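Local coordinates for uncharacterized protein (Bombyx mori, PDB 5AZ0) that is an aldo-keto reductase that probably catalyses the NAD(P)H-dependent reduction of aldehydes and ketones to alcohols, at residues A[86-89]-A[90-93]; A[182-185]-A[186-190]; A[210-213]-A[214-218]; A[238-242]-A[243-247]; A[294-297]-A[298-301]. All coordinates share one frame; numbering follows the deposited sequence.

Contact 1. Residues A[86-89]-A[90-93]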
loop_
_atom_site.group_PDB
_atom_site.type_symbol
_atom_site.label_atom_id
_atom_site.label_comp_id
_atom_site.label_asym_id
_atom_site.label_seq_id
_atom_site.Cartn_x
_atom_site.Cartn_y
_atom_site.Cartn_z
ATOM N N GLN A 86 10.626 17.647 3.653
ATOM C CA GLN A 86 10.959 18.985 4.145
ATOM C C GLN A 86 11.822 19.749 3.091
ATOM O O GLN A 86 11.601 20.946 2.836
ATOM C CB GLN A 86 11.662 18.908 5.490
ATOM C CG GLN A 86 11.878 20.281 6.146
ATOM C CD GLN A 86 10.605 21.060 6.336
ATOM O OE1 GLN A 86 9.698 20.602 6.999
ATOM N NE2 GLN A 86 10.518 22.229 5.737
ATOM N N GLU A 87 12.746 19.036 2.473
ATOM C CA GLU A 87 13.569 19.608 1.375
ATOM C C GLU A 87 12.735 20.113 0.240
ATOM O O GLU A 87 12.992 21.229 -0.227
ATOM C CB GLU A 87 14.571 18.628 0.849
ATOM C CG GLU A 87 15.707 18.451 1.837
ATOM C CD GLU A 87 16.606 17.229 1.573
ATOM O OE1 GLU A 87 16.384 16.444 0.608
ATOM O OE2 GLU A 87 17.553 17.053 2.369
ATOM N N LYS A 88 11.691 19.353 -0.158
ATOM C CA LYS A 88 10.932 19.729 -1.337
ATOM C C LYS A 88 10.047 20.899 -1.010
ATOM O O LYS A 88 9.729 21.743 -1.883
ATOM C CB LYS A 88 10.089 18.574 -1.876
ATOM C CG LYS A 88 10.897 17.308 -2.125
ATOM C CD LYS A 88 12.076 17.467 -3.063
ATOM C CE LYS A 88 11.725 18.100 -4.396
ATOM N NZ LYS A 88 12.835 17.847 -5.406
ATOM N N ILE A 89 9.598 20.918 0.241
ATOM C CA ILE A 89 8.838 22.052 0.731
ATOM C C ILE A 89 9.724 23.329 0.782
ATOM O O ILE A 89 9.247 24.411 0.432
ATOM C CB ILE A 89 8.236 21.781 2.118
ATOM C CG1 ILE A 89 7.072 20.763 1.987
ATOM C CG2 ILE A 89 7.758 23.100 2.759
ATOM C CD1 ILE A 89 6.429 20.286 3.278
ATOM N N ASN A 90 10.964 23.186 1.256
ATOM C CA ASN A 90 11.905 24.317 1.359
ATOM C C ASN A 90 12.226 24.837 -0.048
ATOM O O ASN A 90 12.186 26.015 -0.259
ATOM C CB ASN A 90 13.198 23.883 2.068
ATOM C CG ASN A 90 13.021 23.718 3.569
ATOM O OD1 ASN A 90 12.009 24.113 4.157
ATOM N ND2 ASN A 90 13.980 23.079 4.178
ATOM N N GLU A 91 12.440 23.937 -1.003
ATOM C CA GLU A 91 12.645 24.293 -2.415
ATOM C C GLU A 91 11.445 24.980 -3.057
ATOM O O GLU A 91 11.560 25.521 -4.138
ATOM C CB GLU A 91 13.020 23.066 -3.249
ATOM C CG GLU A 91 14.330 22.382 -2.852
ATOM C CD GLU A 91 14.475 20.990 -3.470
ATOM O OE1 GLU A 91 13.778 20.736 -4.488
ATOM O OE2 GLU A 91 15.268 20.165 -2.958
ATOM N N GLY A 92 10.276 24.965 -2.431
ATOM C CA GLY A 92 9.066 25.538 -3.058
ATOM C C GLY A 92 8.424 24.648 -4.129
ATOM O O GLY A 92 7.473 25.070 -4.801
ATOM N N VAL A 93 8.886 23.405 -4.240
ATOM C CA VAL A 93 8.276 22.443 -5.162
ATOM C C VAL A 93 6.859 22.077 -4.739
ATOM O O VAL A 93 5.961 22.059 -5.561
ATOM C CB VAL A 93 9.105 21.191 -5.297
ATOM C CG1 VAL A 93 8.452 20.259 -6.330
ATOM C CG2 VAL A 93 10.528 21.555 -5.733
#
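N90 and Q86 face each other one helical turn apart, and their side-chain amides are joined directly. The Q86 amide nitrogen NE2 donates to N90 OD1 at 2.9 Å. The acceptor lies in the Q86 amide plane, although the bond bends to 146° at the hydrogen. On the acceptor side NE2 sits above the N90 carbonyl plane, 46° out of it and away from its lone pairs; the two amide planes are turned by about half a right angle. Q86 reaches this place by folding back at chi2. The same two residues share the helical bond N90 N to Q86 O, 2.8 Å long.

K88 works on another face of the same turn. Its chain is bent at chi2 and chi3, which carries NZ round to E91 OE1 in a long, weak salt bridge of 3.2 Å. The stronger partner of NZ is D63, with S59 adding a hydrogen bond, both on helix 51-64. K88 CE also lies alongside V93 CG2 at 3.9 Å, the two side chains pointing the same way.

Helix 78-90 of the barrel ends here in a Schellman motif. G92 takes a positive phi of 78°, a backbone shape that suits glycine, since a beta carbon would collide with the carbonyl oxygen before it. The motif's two bonds are G92 N to I89 O at 3.1 Å, and V93 N to K88 O at 3.0 Å, the latter weak. V93, turned back by the motif, also packs on I62 and D63 of helix 51-64.

Contact 2. Residues A[182-185]-A[186-190]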
loop_
_atom_site.group_PDB
_atom_site.type_symbol
_atom_site.label_atom_id
_atom_site.label_comp_id
_atom_site.label_asym_id
_atom_site.label_seq_id
_atom_site.Cartn_x
_atom_site.Cartn_y
_atom_site.Cartn_z
ATOM N N MET A 182 -13.442 -7.155 6.924
ATOM C CA MET A 182 -14.029 -5.865 6.476
ATOM C C MET A 182 -15.447 -5.724 6.876
ATOM O O MET A 182 -15.906 -4.659 7.415
ATOM C CB MET A 182 -13.873 -5.720 4.967
ATOM C CG MET A 182 -12.415 -5.485 4.513
ATOM S SD MET A 182 -11.750 -3.889 5.166
ATOM C CE MET A 182 -13.056 -2.738 4.828
ATOM N N LYS A 183 -16.187 -6.816 6.665
ATOM C CA LYS A 183 -17.627 -6.789 7.072
ATOM C C LYS A 183 -17.853 -6.571 8.595
ATOM O O LYS A 183 -18.691 -5.754 9.051
ATOM C CB LYS A 183 -18.304 -8.069 6.538
ATOM C CG LYS A 183 -19.690 -8.311 7.060
ATOM C CD LYS A 183 -20.490 -9.344 6.254
ATOM C CE LYS A 183 -21.983 -9.285 6.662
ATOM N NZ LYS A 183 -22.875 -10.263 5.943
ATOM N N ARG A 184 -17.120 -7.325 9.393
ATOM C CA ARG A 184 -17.219 -7.198 10.846
ATOM C C ARG A 184 -16.738 -5.788 11.288
ATOM O O ARG A 184 -17.332 -5.117 12.138
ATOM C CB ARG A 184 -16.349 -8.269 11.527
ATOM C CG ARG A 184 -16.579 -8.328 13.045
ATOM C CD ARG A 184 -16.233 -9.709 13.608
ATOM N NE ARG A 184 -16.169 -9.622 15.082
ATOM C CZ ARG A 184 -15.130 -9.193 15.826
ATOM N NH1 ARG A 184 -13.997 -8.741 15.300
ATOM N NH2 ARG A 184 -15.239 -9.187 17.150
ATOM N N LEU A 185 -15.666 -5.319 10.666
ATOM C CA LEU A 185 -15.210 -3.909 11.007
ATOM C C LEU A 185 -16.292 -2.886 10.670
ATOM O O LEU A 185 -16.683 -2.036 11.484
ATOM C CB LEU A 185 -13.856 -3.634 10.304
ATOM C CG LEU A 185 -13.372 -2.198 10.510
ATOM C CD1 LEU A 185 -13.254 -1.892 11.983
ATOM C CD2 LEU A 185 -12.045 -2.021 9.803
ATOM N N LEU A 186 -16.826 -2.978 9.461
ATOM C CA LEU A 186 -17.844 -2.020 9.011
ATOM C C LEU A 186 -19.157 -2.093 9.808
ATOM O O LEU A 186 -19.841 -1.074 10.001
ATOM C CB LEU A 186 -18.118 -2.196 7.516
ATOM C CG LEU A 186 -17.025 -1.693 6.559
ATOM C CD1 LEU A 186 -17.310 -2.199 5.172
ATOM C CD2 LEU A 186 -17.056 -0.187 6.527
ATOM N N THR A 187 -19.449 -3.281 10.336
ATOM C CA THR A 187 -20.670 -3.466 11.142
ATOM C C THR A 187 -20.505 -2.892 12.514
ATOM O O THR A 187 -21.475 -2.418 13.088
ATOM C CB THR A 187 -21.005 -4.969 11.316
ATOM O OG1 THR A 187 -21.178 -5.511 10.037
ATOM C CG2 THR A 187 -22.290 -5.204 12.140
ATOM N N ASN A 188 -19.291 -2.918 13.048
ATOM C CA ASN A 188 -19.033 -2.451 14.430
ATOM C C ASN A 188 -18.381 -1.046 14.673
ATOM O O ASN A 188 -18.436 -0.511 15.776
ATOM C CB ASN A 188 -18.231 -3.564 15.104
ATOM C CG ASN A 188 -19.120 -4.844 15.341
ATOM O OD1 ASN A 188 -19.954 -4.828 16.213
ATOM N ND2 ASN A 188 -19.001 -5.856 14.494
ATOM N N CYS A 189 -17.744 -0.464 13.669
ATOM C CA CYS A 189 -16.972 0.783 13.883
ATOM C C CYS A 189 -17.831 1.971 14.111
ATOM O O CYS A 189 -18.976 1.899 13.831
ATOM C CB CYS A 189 -16.107 1.029 12.659
ATOM S SG CYS A 189 -17.063 1.277 11.138
ATOM N N ASN A 190 -17.295 3.063 14.635
ATOM C CA ASN A 190 -17.992 4.331 14.609
ATOM C C ASN A 190 -17.589 5.119 13.361
ATOM O O ASN A 190 -18.403 5.807 12.793
ATOM C CB ASN A 190 -17.699 5.154 15.872
ATOM C CG ASN A 190 -18.284 4.507 17.142
ATOM O OD1 ASN A 190 -19.247 3.767 17.114
ATOM N ND2 ASN A 190 -17.667 4.753 18.223
#
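The amide of N188 reaches back across one turn to the backbone carbonyl of R184 while the aliphatic start of the R184 side chain passes at an angle beside it. N188 ND2 donates to R184 O at 3.0 Å with an N-H...O angle of 156°, and the acceptor lies in the N188 amide plane. N188 N reaches the same oxygen from the opposite face of its carbonyl plane, so R184 O is gripped by two donors of one residue. R184 CG comes within 3.8 Å of N188 ND2, but the extended arginine chain then leads away, its guanidinium turned 50° from the amide and salt-bridged to D152.

T187 repeats the double grip on K183 O. Its OG1, brought beside the backbone N by a chi1 of -59°, donates at 2.7 Å, and T187 N arrives from the other face at 2.9 Å. These bonds close the last turns of helix 179-188, which connects strands 172-175 and 195-199 in a beta-alpha-beta crossover of the barrel.

On the buried side the contacts are apolar. M182 CE meets L186 CD1 at 4.3 Å, and both residues also touch Y212 of helix 207-215. L185 CD1 approaches C189 CB at 4.1 Å, where L185 and C189 share W157 of helix 153-165. C189 N to L185 O, 2.9 Å, is the last of the helical bonds, as C189 leaves helical phi/psi.

Contact 3. Residues A[210-213]-A[214-218]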
loop_
_atom_site.group_PDB
_atom_site.type_symbol
_atom_site.label_atom_id
_atom_site.label_comp_id
_atom_site.label_asym_id
_atom_site.label_seq_id
_atom_site.Cartn_x
_atom_site.Cartn_y
_atom_site.Cartn_z
ATOM N N VAL A 210 -12.560 -6.655 -3.594
ATOM C CA VAL A 210 -12.602 -5.315 -4.194
ATOM C C VAL A 210 -14.035 -4.832 -4.341
ATOM O O VAL A 210 -14.353 -3.712 -3.986
ATOM C CB VAL A 210 -11.850 -5.309 -5.531
ATOM C CG1 VAL A 210 -12.078 -4.022 -6.337
ATOM C CG2 VAL A 210 -10.368 -5.521 -5.290
ATOM N N ASP A 211 -14.914 -5.697 -4.845
ATOM C CA ASP A 211 -16.296 -5.338 -5.054
ATOM C C ASP A 211 -16.950 -5.023 -3.744
ATOM O O ASP A 211 -17.690 -4.079 -3.639
ATOM C CB ASP A 211 -17.080 -6.498 -5.771
ATOM C CG ASP A 211 -16.690 -6.674 -7.245
ATOM O OD1 ASP A 211 -16.014 -5.803 -7.861
ATOM O OD2 ASP A 211 -17.015 -7.726 -7.794
ATOM N N TYR A 212 -16.686 -5.840 -2.746
ATOM C CA TYR A 212 -17.268 -5.574 -1.422
ATOM C C TYR A 212 -16.811 -4.191 -0.874
ATOM O O TYR A 212 -17.613 -3.370 -0.339
ATOM C CB TYR A 212 -16.886 -6.694 -0.414
ATOM C CG TYR A 212 -17.536 -6.450 0.932
ATOM C CD1 TYR A 212 -18.914 -6.697 1.128
ATOM C CD2 TYR A 212 -16.841 -5.916 1.972
ATOM C CE1 TYR A 212 -19.520 -6.440 2.351
ATOM C CE2 TYR A 212 -17.442 -5.612 3.182
ATOM C CZ TYR A 212 -18.765 -5.873 3.371
ATOM O OH TYR A 212 -19.312 -5.562 4.599
ATOM N N CYS A 213 -15.523 -3.937 -0.978
ATOM C CA CYS A 213 -14.980 -2.596 -0.502
ATOM C C CYS A 213 -15.621 -1.437 -1.227
ATOM O O CYS A 213 -16.134 -0.504 -0.599
ATOM C CB CYS A 213 -13.434 -2.568 -0.591
ATOM S SG CYS A 213 -12.604 -3.668 0.667
ATOM N N GLN A 214 -15.610 -1.515 -2.550
ATOM C CA GLN A 214 -16.163 -0.460 -3.393
ATOM C C GLN A 214 -17.643 -0.318 -3.169
ATOM O O GLN A 214 -18.105 0.846 -3.111
ATOM C CB GLN A 214 -15.837 -0.691 -4.862
ATOM C CG GLN A 214 -14.308 -0.597 -5.072
ATOM C CD GLN A 214 -13.910 -0.781 -6.515
ATOM O OE1 GLN A 214 -14.655 -1.370 -7.253
ATOM N NE2 GLN A 214 -12.748 -0.262 -6.921
ATOM N N ALA A 215 -18.387 -1.442 -2.943
ATOM C CA ALA A 215 -19.841 -1.266 -2.621
ATOM C C ALA A 215 -20.044 -0.558 -1.316
ATOM O O ALA A 215 -21.104 -0.009 -1.116
ATOM C CB ALA A 215 -20.611 -2.608 -2.563
ATOM N N ASN A 216 -19.077 -0.645 -0.385
ATOM C CA ASN A 216 -19.173 0.048 0.874
ATOM C C ASN A 216 -18.379 1.358 0.918
ATOM O O ASN A 216 -18.132 1.909 1.987
ATOM C CB ASN A 216 -18.770 -0.888 1.958
ATOM C CG ASN A 216 -19.835 -1.961 2.204
ATOM O OD1 ASN A 216 -20.776 -1.707 2.911
ATOM N ND2 ASN A 216 -19.706 -3.095 1.595
ATOM N N GLU A 217 -18.013 1.861 -0.254
ATOM C CA GLU A 217 -17.284 3.117 -0.401
ATOM C C GLU A 217 -15.917 3.194 0.274
ATOM O O GLU A 217 -15.407 4.278 0.522
ATOM C CB GLU A 217 -18.072 4.276 0.062
ATOM C CG GLU A 217 -19.561 4.325 -0.227
ATOM C CD GLU A 217 -19.918 4.451 -1.663
ATOM O OE1 GLU A 217 -19.002 4.555 -2.539
ATOM O OE2 GLU A 217 -21.145 4.491 -1.882
ATOM N N VAL A 218 -15.299 2.043 0.469
ATOM C CA VAL A 218 -13.915 1.952 0.905
ATOM C C VAL A 218 -13.087 1.848 -0.347
ATOM O O VAL A 218 -13.409 1.046 -1.253
ATOM C CB VAL A 218 -13.720 0.713 1.770
ATOM C CG1 VAL A 218 -12.278 0.494 2.174
ATOM C CG2 VAL A 218 -14.678 0.761 2.973
HETATM O O HOH W 1 -16.833 -2.952 -7.676
#
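This is a helix C-terminal contact: Y212 and N216 meet one turn apart where helix 207-215 gives way to strand 219-223, on the outer layer of the barrel. N216 ND2 donates to Y212 O at 2.9 Å, nearly straight (168°) and with the oxygen in the plane of the amide. N216 N reaches that oxygen from the opposite face of its carbonyl plane, so one residue supplies both donors. The same ND2 lies over one face of the Y212 ring, 3.3 Å above its plane and shifted toward the rim, with the ring and amide planes 46° apart. The tyrosine is swung into this place by CG lying anti to the backbone N.

The end of the helix is a Schellman motif in which E217, with positive phi (60°), is the C-prime residue. V218 N bonds to C213 O at 2.9 Å and E217 N to Q214 O at 3.0 Å, and V218 CB is thereby folded back to 4.1 Å from C213 CB. Strand 219-223 follows, completing the beta-alpha-beta unit that starts from strand 195-199.

Earlier in the helix, V210 CG1 runs alongside Q214 and touches its CD at 3.7 Å. Q214 divides its amide: NE2 donates to R270 O, while OE1 accepts from a water at 2.7 Å that also donates to D211 OD1, bridging side chains three residues apart on the helix.

Contact 4. Residues A[238-242]-A[243-247]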
loop_
_atom_site.group_PDB
_atom_site.type_symbol
_atom_site.label_atom_id
_atom_site.label_comp_id
_atom_site.label_asym_id
_atom_site.label_seq_id
_atom_site.Cartn_x
_atom_site.Cartn_y
_atom_site.Cartn_z
ATOM N N SER A 238 6.576 -19.104 -11.349
ATOM C CA SER A 238 5.497 -18.218 -11.040
ATOM C C SER A 238 4.742 -18.025 -12.340
ATOM O O SER A 238 5.275 -18.239 -13.415
ATOM C CB SER A 238 6.076 -16.894 -10.533
ATOM O OG SER A 238 6.882 -16.275 -11.553
ATOM N N PRO A 239 3.495 -17.591 -12.252
ATOM C CA PRO A 239 2.671 -17.667 -13.453
ATOM C C PRO A 239 2.918 -16.546 -14.433
ATOM O O PRO A 239 3.527 -15.548 -14.073
ATOM C CB PRO A 239 1.233 -17.549 -12.911
ATOM C CG PRO A 239 1.337 -17.141 -11.480
ATOM C CD PRO A 239 2.779 -17.008 -11.100
ATOM N N GLU A 240 2.406 -16.723 -15.652
ATOM C CA GLU A 240 2.281 -15.656 -16.614
ATOM C C GLU A 240 1.281 -14.600 -16.053
ATOM O O GLU A 240 0.418 -14.955 -15.254
ATOM C CB GLU A 240 1.784 -16.207 -17.949
ATOM C CG GLU A 240 2.814 -17.059 -18.707
ATOM C CD GLU A 240 4.023 -16.254 -19.190
ATOM O OE1 GLU A 240 3.877 -15.088 -19.674
ATOM O OE2 GLU A 240 5.115 -16.817 -19.037
ATOM N N PRO A 241 1.372 -13.341 -16.459
ATOM C CA PRO A 241 2.307 -12.834 -17.453
ATOM C C PRO A 241 3.694 -12.496 -16.936
ATOM O O PRO A 241 3.849 -11.947 -15.814
ATOM C CB PRO A 241 1.657 -11.538 -17.882
ATOM C CG PRO A 241 0.909 -11.067 -16.674
ATOM C CD PRO A 241 0.678 -12.243 -15.775
ATOM N N LYS A 242 4.682 -12.826 -17.774
ATOM C CA LYS A 242 6.051 -12.311 -17.655
ATOM C C LYS A 242 6.180 -11.098 -18.503
ATOM O O LYS A 242 5.248 -10.759 -19.225
ATOM C CB LYS A 242 7.087 -13.398 -17.988
ATOM C CG LYS A 242 7.171 -14.512 -16.937
ATOM C CD LYS A 242 6.849 -14.030 -15.491
ATOM C CE LYS A 242 6.813 -15.128 -14.423
ATOM N NZ LYS A 242 5.913 -14.708 -13.303
ATOM N N LEU A 243 7.289 -10.363 -18.380
ATOM C CA LEU A 243 7.413 -9.072 -19.138
ATOM C C LEU A 243 7.439 -9.263 -20.650
ATOM O O LEU A 243 7.042 -8.356 -21.379
ATOM C CB LEU A 243 8.666 -8.276 -18.717
ATOM C CG LEU A 243 8.639 -7.635 -17.333
ATOM C CD1 LEU A 243 10.041 -7.210 -16.869
ATOM C CD2 LEU A 243 7.656 -6.476 -17.331
ATOM N N ASP A 244 7.903 -10.447 -21.101
ATOM C CA ASP A 244 7.918 -10.832 -22.525
ATOM C C ASP A 244 6.630 -11.546 -22.955
ATOM O O ASP A 244 6.671 -12.345 -23.881
ATOM C CB ASP A 244 9.165 -11.699 -22.858
ATOM C CG ASP A 244 9.261 -12.988 -22.014
ATOM O OD1 ASP A 244 8.273 -13.394 -21.368
ATOM O OD2 ASP A 244 10.351 -13.614 -21.989
ATOM N N ASN A 245 5.492 -11.272 -22.304
ATOM C CA ASN A 245 4.232 -11.961 -22.645
ATOM C C ASN A 245 3.611 -11.354 -23.894
ATOM O O ASN A 245 3.297 -10.151 -23.908
ATOM C CB ASN A 245 3.237 -11.961 -21.475
ATOM C CG ASN A 245 1.918 -12.627 -21.834
ATOM O OD1 ASN A 245 1.043 -12.034 -22.525
ATOM N ND2 ASN A 245 1.761 -13.855 -21.369
ATOM N N PRO A 246 3.434 -12.186 -24.970
ATOM C CA PRO A 246 2.943 -11.619 -26.212
ATOM C C PRO A 246 1.620 -10.901 -26.140
ATOM O O PRO A 246 1.462 -9.860 -26.826
ATOM C CB PRO A 246 2.862 -12.849 -27.161
ATOM C CG PRO A 246 3.930 -13.747 -26.675
ATOM C CD PRO A 246 3.928 -13.570 -25.173
ATOM N N ALA A 247 0.648 -11.417 -25.361
ATOM C CA ALA A 247 -0.644 -10.692 -25.255
ATOM C C ALA A 247 -0.478 -9.322 -24.545
ATOM O O ALA A 247 -1.154 -8.379 -24.877
ATOM C CB ALA A 247 -1.725 -11.535 -24.551
#
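The amide of N245 and the carboxylate of E240 meet almost coplanar, their planes 29° apart, with the amide nitrogen directed at one carboxylate oxygen. N245 ND2 donates to E240 OE1 at 3.0 Å and 177°, a practically straight bond. The oxygen lies in the plane of the N245 amide, while ND2 meets OE1 on its anti side, somewhat out of the carboxylate plane. K242 N approaches the same OE1 at 3.1 Å from above the carboxylate plane and from its other face, so the oxygen accepts two N-H groups that come from different directions. P241 adds an apolar touch beside the amide: its CB lies 3.9 Å from N245 CB.

A bend at chi2 turns the E240 carboxylate back along its own chain, within range of both donors. N245 has its CG anti to the backbone N, which extends the amide across to E240. The backbone here bends in two ways: K242 to N245 form a type I beta turn, closed by a weak bond from N245 N to K242 O, and the peptide before P241 is cis.

N245 is also the N-cap of helix 246-255, where its OD1 accepts from M248 N. The K242 side chain leads the other way; its NZ donates to P239 O at 2.6 Å, and also to S238 OG and T228 O, tying the loop together upstream of the turn.

The N245 amide is therefore committed at both ends, its oxygen capping the helix and its nitrogen bound to E240. This fixes its rotation, and the two N-H groups on OE1 would be expected to favour the charged form of the E240 carboxylate.

Contact 5. Residues A[294-297]-A[298-301]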
loop_
_atom_site.group_PDB
_atom_site.type_symbol
_atom_site.label_atom_id
_atom_site.label_comp_id
_atom_site.label_asym_id
_atom_site.label_seq_id
_atom_site.Cartn_x
_atom_site.Cartn_y
_atom_site.Cartn_z
ATOM N N GLN A 294 -7.907 4.188 -22.428
ATOM C CA GLN A 294 -9.050 3.417 -21.965
ATOM C C GLN A 294 -8.854 2.037 -22.593
ATOM O O GLN A 294 -8.694 1.940 -23.807
ATOM C CB GLN A 294 -10.333 4.106 -22.431
ATOM C CG GLN A 294 -11.648 3.549 -21.876
ATOM C CD GLN A 294 -11.943 3.976 -20.433
ATOM O OE1 GLN A 294 -11.541 5.065 -19.992
ATOM N NE2 GLN A 294 -12.650 3.118 -19.691
ATOM N N LEU A 295 -8.760 0.990 -21.767
ATOM C CA LEU A 295 -8.666 -0.384 -22.250
ATOM C C LEU A 295 -10.059 -0.778 -22.668
ATOM O O LEU A 295 -11.034 -0.532 -21.920
ATOM C CB LEU A 295 -8.104 -1.349 -21.198
ATOM C CG LEU A 295 -6.619 -1.182 -20.891
ATOM C CD1 LEU A 295 -6.315 -1.527 -19.427
ATOM C CD2 LEU A 295 -5.673 -1.998 -21.760
ATOM N N ASP A 296 -10.191 -1.367 -23.869
ATOM C CA ASP A 296 -11.548 -1.735 -24.351
ATOM C C ASP A 296 -11.941 -3.110 -23.817
ATOM O O ASP A 296 -11.127 -3.801 -23.189
ATOM C CB ASP A 296 -11.706 -1.588 -25.884
ATOM C CG ASP A 296 -10.856 -2.558 -26.664
ATOM O OD1 ASP A 296 -10.644 -3.715 -26.216
ATOM O OD2 ASP A 296 -10.386 -2.115 -27.715
ATOM N N ASP A 297 -13.203 -3.451 -24.030
ATOM C CA ASP A 297 -13.809 -4.627 -23.455
ATOM C C ASP A 297 -12.984 -5.836 -23.773
ATOM O O ASP A 297 -12.809 -6.682 -22.930
ATOM C CB ASP A 297 -15.231 -4.838 -23.973
ATOM C CG ASP A 297 -16.202 -3.741 -23.537
ATOM O OD1 ASP A 297 -16.025 -3.166 -22.445
ATOM O OD2 ASP A 297 -17.167 -3.460 -24.295
ATOM N N GLU A 298 -12.469 -5.922 -24.989
ATOM C CA GLU A 298 -11.652 -7.093 -25.414
ATOM C C GLU A 298 -10.371 -7.240 -24.607
ATOM O O GLU A 298 -10.006 -8.355 -24.154
ATOM C CB GLU A 298 -11.311 -6.979 -26.914
ATOM C CG GLU A 298 -10.611 -8.198 -27.517
ATOM C CD GLU A 298 -9.996 -7.933 -28.907
ATOM O OE1 GLU A 298 -10.555 -7.116 -29.677
ATOM O OE2 GLU A 298 -8.949 -8.548 -29.217
ATOM N N ASP A 299 -9.661 -6.128 -24.418
ATOM C CA ASP A 299 -8.376 -6.178 -23.698
ATOM C C ASP A 299 -8.538 -6.362 -22.149
ATOM O O ASP A 299 -7.754 -7.047 -21.532
ATOM C CB ASP A 299 -7.526 -4.975 -24.060
ATOM C CG ASP A 299 -7.250 -4.882 -25.577
ATOM O OD1 ASP A 299 -6.900 -5.916 -26.216
ATOM O OD2 ASP A 299 -7.416 -3.764 -26.111
ATOM N N VAL A 300 -9.614 -5.832 -21.610
ATOM C CA VAL A 300 -10.023 -6.051 -20.225
ATOM C C VAL A 300 -10.303 -7.528 -20.085
ATOM O O VAL A 300 -9.806 -8.155 -19.186
ATOM C CB VAL A 300 -11.268 -5.199 -19.828
ATOM C CG1 VAL A 300 -11.894 -5.652 -18.516
ATOM C CG2 VAL A 300 -10.899 -3.731 -19.695
ATOM N N ALA A 301 -11.060 -8.112 -20.999
ATOM C CA ALA A 301 -11.322 -9.574 -20.875
ATOM C C ALA A 301 -10.047 -10.395 -20.942
ATOM O O ALA A 301 -9.843 -11.325 -20.160
ATOM C CB ALA A 301 -12.344 -10.052 -21.903
#
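Helix 297-304 starts here with a side-chain N-cap: D296 turns its carboxylate back over the first turn to take up the N-H of D299. D299 N donates to D296 OD1 at 3.2 Å and 159°, the donor nearly in line with the C-O bond. A chi1 of 66° puts the D296 carboxylate between its own backbone N and carbonyl carbon, which brings OD1 to the N-H of D299. The helical ladder then opens with V300 N to D296 O, 3.0 Å, followed by A301 N to D297 O.

The carboxylates of D296 and D299 lie close, with OD1 of D296 3.2 Å from OD2 of D299 and their planes 21° apart. Both are acceptors, and K254 of helix 246-255 is salt-bridged to OD2 of each; Y255 OH also bonds to D299 OD2. L295 CB also packs on V300 CG2 at 4.0 Å, while L295 reaches I251 and Y255 of helix 246-255 and Y266 of helix 259-269.

The close approach of the D296 and D299 carboxylates is probably tolerated because K254 offsets their charge and the amino-terminal end of the helix dipole favours the negative group.

Contacts 2 and 3 form one neighbourhood, their centres 13 Å apart: Y212 OH lies 3.2 Å from K183 CA, and L186 CD1 comes to 3.8 Å from N216 CB, so helices 179-188 and 207-215 pack directly on each other. Contacts 4 and 5 lie near each other without touching, about 6 Å between nearest atoms; helix 246-255, capped by N245 in contact 4, supplies K254 and Y255 to contact 5. Contact 1 stands apart, with centres 36 to 40 Å from the others, and its I89 side chain is about 8 Å from a bound calcium ion. Acetate ions, probably from the crystallisation liquor, lie about 4 Å from the side chains of R184 and of Q214.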